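Local coordinates for protein extracellular ligand-binding receptor (Rhodopseudomonas palustris, PDB 3SG0) that probably binds small aromatic acids such as benzoylformate in the periplasm as the solute-binding component of a transport system, at residues Ala217-Gln231 and Ile243-Leu257. Residues are numbered along the deposited sequence; the frame is centred on the assembly and turned at random.
Sequences AVFIASAGTPAVLPQ and IYQTHGVATEEFIKL. With 173 (benzoyl-formic acid), chain B.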
loop_
_atom_site.group_PDB
_atom_site.type_symbol
_atom_site.label_atom_id
_atom_site.label_comp_id
_atom_site.label_asym_id
_atom_site.label_seq_id
_atom_site.Cartn_x
_atom_site.Cartn_y
_atom_site.Cartn_z
ATOM N N ALA A 217 -1.561 -25.296 4.880
ATOM C CA ALA A 217 -1.243 -24.124 4.078
ATOM C C ALA A 217 -0.313 -23.254 4.891
ATOM O O ALA A 217 -0.174 -23.447 6.100
ATOM C CB ALA A 217 -2.511 -23.364 3.727
ATOM N N VAL A 218 0.325 -22.299 4.225
ATOM C CA VAL A 218 1.162 -21.329 4.915
ATOM C C VAL A 218 0.801 -19.923 4.456
ATOM O O VAL A 218 0.625 -19.676 3.258
ATOM C CB VAL A 218 2.661 -21.591 4.679
ATOM C CG1 VAL A 218 3.504 -20.526 5.373
ATOM C CG2 VAL A 218 3.042 -22.968 5.191
ATOM N N PHE A 219 0.680 -19.019 5.426
ATOM C CA PHE A 219 0.477 -17.604 5.167
ATOM C C PHE A 219 1.788 -16.848 5.320
ATOM O O PHE A 219 2.505 -17.021 6.313
ATOM C CB PHE A 219 -0.540 -17.023 6.145
ATOM C CG PHE A 219 -1.022 -15.670 5.734
ATOM C CD1 PHE A 219 -2.124 -15.557 4.907
ATOM C CD2 PHE A 219 -0.341 -14.514 6.101
ATOM C CE1 PHE A 219 -2.564 -14.323 4.478
ATOM C CE2 PHE A 219 -0.783 -13.269 5.669
ATOM C CZ PHE A 219 -1.898 -13.182 4.858
ATOM N N ILE A 220 2.087 -15.998 4.340
ATOM C CA ILE A 220 3.270 -15.147 4.370
ATOM C C ILE A 220 2.821 -13.685 4.357
ATOM O O ILE A 220 2.078 -13.279 3.456
ATOM C CB ILE A 220 4.166 -15.417 3.138
ATOM C CG1 ILE A 220 4.603 -16.887 3.116
ATOM C CG2 ILE A 220 5.366 -14.461 3.129
ATOM C CD1 ILE A 220 5.295 -17.303 1.835
ATOM N N ALA A 221 3.265 -12.905 5.345
ATOM C CA ALA A 221 2.955 -11.479 5.406
ATOM C C ALA A 221 4.219 -10.679 5.107
ATOM O O ALA A 221 5.048 -10.432 5.988
ATOM C CB ALA A 221 2.381 -11.098 6.762
ATOM N N SER A 222 4.357 -10.276 3.853
ATOM C CA SER A 222 5.577 -9.665 3.351
ATOM C C SER A 222 5.235 -8.693 2.224
ATOM O O SER A 222 4.064 -8.514 1.878
ATOM C CB SER A 222 6.516 -10.776 2.869
ATOM O OG SER A 222 7.762 -10.266 2.440
ATOM N N ALA A 223 6.246 -8.049 1.655
ATOM C CA ALA A 223 6.008 -7.074 0.598
ATOM C C ALA A 223 7.260 -6.891 -0.235
ATOM O O ALA A 223 8.387 -7.007 0.278
ATOM C CB ALA A 223 5.575 -5.746 1.170
ATOM N N GLY A 224 7.069 -6.564 -1.508
ATOM C CA GLY A 224 8.186 -6.345 -2.404
ATOM C C GLY A 224 8.947 -7.617 -2.714
ATOM O O GLY A 224 8.465 -8.731 -2.490
ATOM N N THR A 225 10.157 -7.453 -3.226
ATOM C CA THR A 225 10.948 -8.615 -3.579
ATOM C C THR A 225 11.346 -9.514 -2.397
ATOM O O THR A 225 11.524 -10.703 -2.604
ATOM C CB THR A 225 12.144 -8.255 -4.486
ATOM O OG1 THR A 225 12.866 -7.158 -3.919
ATOM C CG2 THR A 225 11.641 -7.842 -5.862
ATOM N N PRO A 226 11.449 -8.972 -1.163
ATOM C CA PRO A 226 11.719 -9.878 -0.034
ATOM C C PRO A 226 10.649 -10.951 0.181
ATOM O O PRO A 226 10.908 -11.913 0.895
ATOM C CB PRO A 226 11.754 -8.930 1.169
ATOM C CG PRO A 226 12.266 -7.653 0.599
ATOM C CD PRO A 226 11.587 -7.559 -0.758
ATOM N N ALA A 227 9.457 -10.787 -0.386
ATOM C CA ALA A 227 8.387 -11.775 -0.209
ATOM C C ALA A 227 8.646 -13.075 -0.959
ATOM O O ALA A 227 8.015 -14.097 -0.676
ATOM C CB ALA A 227 7.053 -11.184 -0.636
ATOM N N VAL A 228 9.544 -13.045 -1.935
ATOM C CA VAL A 228 9.844 -14.258 -2.699
ATOM C C VAL A 228 10.563 -15.301 -1.846
ATOM O O VAL A 228 10.258 -16.493 -1.912
ATOM C CB VAL A 228 10.661 -13.949 -3.968
ATOM C CG1 VAL A 228 11.126 -15.230 -4.641
ATOM C CG2 VAL A 228 9.831 -13.100 -4.931
ATOM N N LEU A 229 11.515 -14.848 -1.038
ATOM C CA LEU A 229 12.379 -15.739 -0.267
ATOM C C LEU A 229 11.636 -16.815 0.538
ATOM O O LEU A 229 11.914 -18.001 0.387
ATOM C CB LEU A 229 13.301 -14.917 0.634
ATOM C CG LEU A 229 14.172 -15.683 1.626
ATOM C CD1 LEU A 229 15.106 -16.636 0.897
ATOM C CD2 LEU A 229 14.957 -14.720 2.501
ATOM N N PRO A 230 10.693 -16.424 1.406
ATOM C CA PRO A 230 10.021 -17.485 2.171
ATOM C C PRO A 230 9.223 -18.459 1.305
ATOM O O PRO A 230 9.141 -19.637 1.645
ATOM C CB PRO A 230 9.094 -16.715 3.124
ATOM C CG PRO A 230 8.977 -15.335 2.518
ATOM C CD PRO A 230 10.287 -15.077 1.845
ATOM N N GLN A 231 8.637 -17.982 0.209
ATOM C CA GLN A 231 7.861 -18.869 -0.645
ATOM C C GLN A 231 8.771 -19.867 -1.371
ATOM O O GLN A 231 8.481 -21.062 -1.407
ATOM C CB GLN A 231 6.993 -18.071 -1.626
ATOM C CG GLN A 231 6.145 -18.966 -2.515
ATOM C CD GLN A 231 4.769 -18.408 -2.804
ATOM O OE1 GLN A 231 4.444 -17.271 -2.458
ATOM N NE2 GLN A 231 3.939 -19.229 -3.434
ATOM N N ILE A 243 -0.031 -21.732 -0.563
ATOM C CA ILE A 243 0.650 -20.604 0.052
ATOM C C ILE A 243 -0.123 -19.328 -0.258
ATOM O O ILE A 243 -0.525 -19.079 -1.401
ATOM C CB ILE A 243 2.109 -20.505 -0.424
ATOM C CG1 ILE A 243 2.902 -21.731 0.044
ATOM C CG2 ILE A 243 2.750 -19.228 0.102
ATOM C CD1 ILE A 243 4.318 -21.787 -0.502
ATOM N N TYR A 244 -0.359 -18.548 0.787
ATOM C CA TYR A 244 -1.084 -17.291 0.688
ATOM C C TYR A 244 -0.135 -16.147 0.989
ATOM O O TYR A 244 0.743 -16.272 1.848
ATOM C CB TYR A 244 -2.254 -17.303 1.667
ATOM C CG TYR A 244 -3.205 -18.408 1.315
ATOM C CD1 TYR A 244 -4.092 -18.259 0.264
ATOM C CD2 TYR A 244 -3.169 -19.627 1.976
ATOM C CE1 TYR A 244 -4.947 -19.276 -0.099
ATOM C CE2 TYR A 244 -4.027 -20.654 1.621
ATOM C CZ TYR A 244 -4.903 -20.471 0.581
ATOM O OH TYR A 244 -5.754 -21.489 0.219
ATOM N N GLN A 245 -0.285 -15.048 0.256
ATOM C CA GLN A 245 0.525 -13.862 0.478
ATOM C C GLN A 245 -0.419 -12.687 0.721
ATOM O O GLN A 245 -1.583 -12.887 1.082
ATOM C CB GLN A 245 1.482 -13.625 -0.697
ATOM C CG GLN A 245 2.575 -14.693 -0.831
ATOM C CD GLN A 245 3.967 -14.202 -0.440
ATOM O OE1 GLN A 245 4.129 -13.189 0.241
ATOM N NE2 GLN A 245 4.988 -14.923 -0.885
ATOM N N THR A 246 0.100 -11.476 0.548
ATOM C CA THR A 246 -0.637 -10.235 0.770
ATOM C C THR A 246 -0.463 -9.324 -0.434
ATOM O O THR A 246 0.351 -9.591 -1.321
ATOM C CB THR A 246 -0.109 -9.459 1.986
ATOM O OG1 THR A 246 1.205 -8.959 1.696
ATOM C CG2 THR A 246 -0.090 -10.323 3.238
ATOM N N HIS A 247 -1.198 -8.214 -0.445
ATOM C CA HIS A 247 -1.089 -7.252 -1.534
ATOM C C HIS A 247 0.278 -6.570 -1.629
ATOM O O HIS A 247 0.526 -5.824 -2.573
ATOM C CB HIS A 247 -2.228 -6.227 -1.503
ATOM C CG HIS A 247 -2.310 -5.415 -0.244
ATOM N ND1 HIS A 247 -3.252 -4.420 -0.089
ATOM C CD2 HIS A 247 -1.595 -5.440 0.909
ATOM C CE1 HIS A 247 -3.116 -3.869 1.103
ATOM N NE2 HIS A 247 -2.119 -4.469 1.732
ATOM N N GLY A 248 1.165 -6.826 -0.667
ATOM C CA GLY A 248 2.553 -6.409 -0.795
ATOM C C GLY A 248 3.270 -7.087 -1.955
ATOM O O GLY A 248 4.342 -6.621 -2.358
ATOM N N VAL A 249 2.706 -8.162 -2.500
ATOM C CA VAL A 249 3.375 -8.884 -3.576
ATOM C C VAL A 249 2.825 -8.562 -4.962
ATOM O O VAL A 249 3.260 -9.155 -5.947
ATOM C CB VAL A 249 3.350 -10.425 -3.360
ATOM C CG1 VAL A 249 3.791 -10.776 -1.940
ATOM C CG2 VAL A 249 1.983 -11.033 -3.695
ATOM N N ALA A 250 1.890 -7.614 -5.042
ATOM C CA ALA A 250 1.083 -7.400 -6.245
ATOM C C ALA A 250 1.819 -6.664 -7.369
ATOM O O ALA A 250 1.204 -5.923 -8.148
ATOM C CB ALA A 250 -0.211 -6.689 -5.871
ATOM N N THR A 251 3.126 -6.898 -7.460
ATOM C CA THR A 251 3.962 -6.350 -8.518
ATOM C C THR A 251 4.457 -7.461 -9.438
ATOM O O THR A 251 4.817 -8.552 -8.984
ATOM C CB THR A 251 5.169 -5.578 -7.951
ATOM O OG1 THR A 251 6.097 -5.350 -9.017
ATOM C CG2 THR A 251 5.883 -6.348 -6.831
ATOM N N GLU A 252 4.488 -7.187 -10.735
ATOM C CA GLU A 252 5.031 -8.155 -11.677
ATOM C C GLU A 252 6.490 -8.528 -11.364
ATOM O O GLU A 252 6.960 -9.582 -11.785
ATOM C CB GLU A 252 4.853 -7.673 -13.118
ATOM C CG GLU A 252 3.426 -7.823 -13.645
ATOM C CD GLU A 252 2.416 -6.873 -13.008
ATOM O OE1 GLU A 252 2.810 -5.779 -12.543
ATOM O OE2 GLU A 252 1.218 -7.231 -12.982
ATOM N N GLU A 253 7.203 -7.694 -10.610
ATOM C CA GLU A 253 8.567 -8.049 -10.202
ATOM C C GLU A 253 8.584 -9.289 -9.318
ATOM O O GLU A 253 9.530 -10.078 -9.353
ATOM C CB GLU A 253 9.240 -6.899 -9.450
ATOM C CG GLU A 253 9.444 -5.652 -10.276
ATOM C CD GLU A 253 10.208 -4.576 -9.529
ATOM O OE1 GLU A 253 11.186 -4.921 -8.834
ATOM O OE2 GLU A 253 9.830 -3.394 -9.633
ATOM N N PHE A 254 7.548 -9.453 -8.508
ATOM C CA PHE A 254 7.411 -10.620 -7.645
ATOM C C PHE A 254 7.171 -11.873 -8.483
ATOM O O PHE A 254 7.741 -12.934 -8.219
ATOM C CB PHE A 254 6.269 -10.390 -6.648
ATOM C CG PHE A 254 5.923 -11.592 -5.809
ATOM C CD1 PHE A 254 6.568 -11.839 -4.607
ATOM C CD2 PHE A 254 4.929 -12.463 -6.215
ATOM C CE1 PHE A 254 6.233 -12.933 -3.842
ATOM C CE2 PHE A 254 4.587 -13.557 -5.448
ATOM C CZ PHE A 254 5.245 -13.793 -4.256
ATOM N N ILE A 255 6.335 -11.752 -9.507
ATOM C CA ILE A 255 6.065 -12.874 -10.400
ATOM C C ILE A 255 7.335 -13.284 -11.127
ATOM O O ILE A 255 7.655 -14.475 -11.218
ATOM C CB ILE A 255 4.957 -12.541 -11.427
ATOM C CG1 ILE A 255 3.619 -12.324 -10.710
ATOM C CG2 ILE A 255 4.842 -13.643 -12.490
ATOM C CD1 ILE A 255 2.474 -11.934 -11.630
ATOM N N LYS A 256 8.073 -12.307 -11.635
ATOM C CA LYS A 256 9.279 -12.588 -12.408
ATOM C C LYS A 256 10.353 -13.259 -11.553
ATOM O O LYS A 256 10.956 -14.256 -11.961
ATOM C CB LYS A 256 9.819 -11.297 -13.020
ATOM C CG LYS A 256 11.065 -11.473 -13.876
ATOM C CD LYS A 256 11.498 -10.138 -14.463
ATOM C CE LYS A 256 12.853 -10.230 -15.143
ATOM N NZ LYS A 256 13.345 -8.886 -15.557
ATOM N N LEU A 257 10.591 -12.712 -10.370
ATOM C CA LEU A 257 11.611 -13.254 -9.480
ATOM C C LEU A 257 11.187 -14.606 -8.917
ATOM O O LEU A 257 12.005 -15.520 -8.777
ATOM C CB LEU A 257 11.894 -12.269 -8.346
ATOM C CG LEU A 257 13.059 -12.622 -7.420
ATOM C CD1 LEU A 257 14.379 -12.600 -8.189
ATOM C CD2 LEU A 257 13.106 -11.668 -6.235
HETATM O O1B 173 B . 2.965 -0.989 4.393
HETATM C C1 173 B . 3.960 -1.610 4.132
HETATM O O1A 173 B . 5.039 -1.721 5.001
HETATM C C2 173 B . 4.001 -2.513 2.928
HETATM O O2 173 B . 4.868 -3.326 2.809
HETATM C C1G 173 B . 2.956 -2.298 1.878
HETATM C C2D 173 B . 2.637 -0.875 1.429
HETATM C C2E 173 B . 1.565 -0.636 0.386
HETATM C C3 173 B . 0.806 -1.831 -0.189
HETATM C C1E 173 B . 1.147 -3.256 0.288
HETATM C C1D 173 B . 2.228 -3.506 1.319
HETATM O O HOH W 1 2.770 -11.359 1.693
#
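Gln245 spends both hydrogens of its amide nitrogen on the 217-231 segment. One runs almost straight from NE2 to Gln231 OE1 (2.9 Å, N-H...O 178°), with the two lying in each other's amide and carbonyl planes; the other reaches Ala227 O from NE2 at 3.1 Å, coming in above that carbonyl's plane. A bend at chi2 (-108°) brings the amide back over Ile220, whose CG2 lies 3.4 Å from Gln245 OE1. A water lies 2.7 Å from Gln245 OE1 and also sits close to Ile220 O, while accepting from Ser222 N. With an alanine here, Ala227 O and Gln231 OE1 would probably lose the donor they share, and a gap is likely to open beside Ile220.

Further along, Val228 CG2 packs 3.5 Å from Phe254 CD1 and also touches Leu257, while Phe254 has Gln231 OE1 at its ring edge and Val249 over one face. The parallel strands are paired by Tyr244 N to Val218 O and Ile220 N to Tyr244 O. Beyond the strands, Gly224 N bonds to Gly248 O (2.9 Å), and Thr246 OG1, held by Tyr171, forms an ST turn with Gly248 N. Ala223, His247 and Gly248 line the benzoylformate pocket, His247 laying one ring face against ligand C1E. This is a beta-alpha-beta unit of the periplasmic binding protein fold, its loops after the parallel strands forming part of the ligand site.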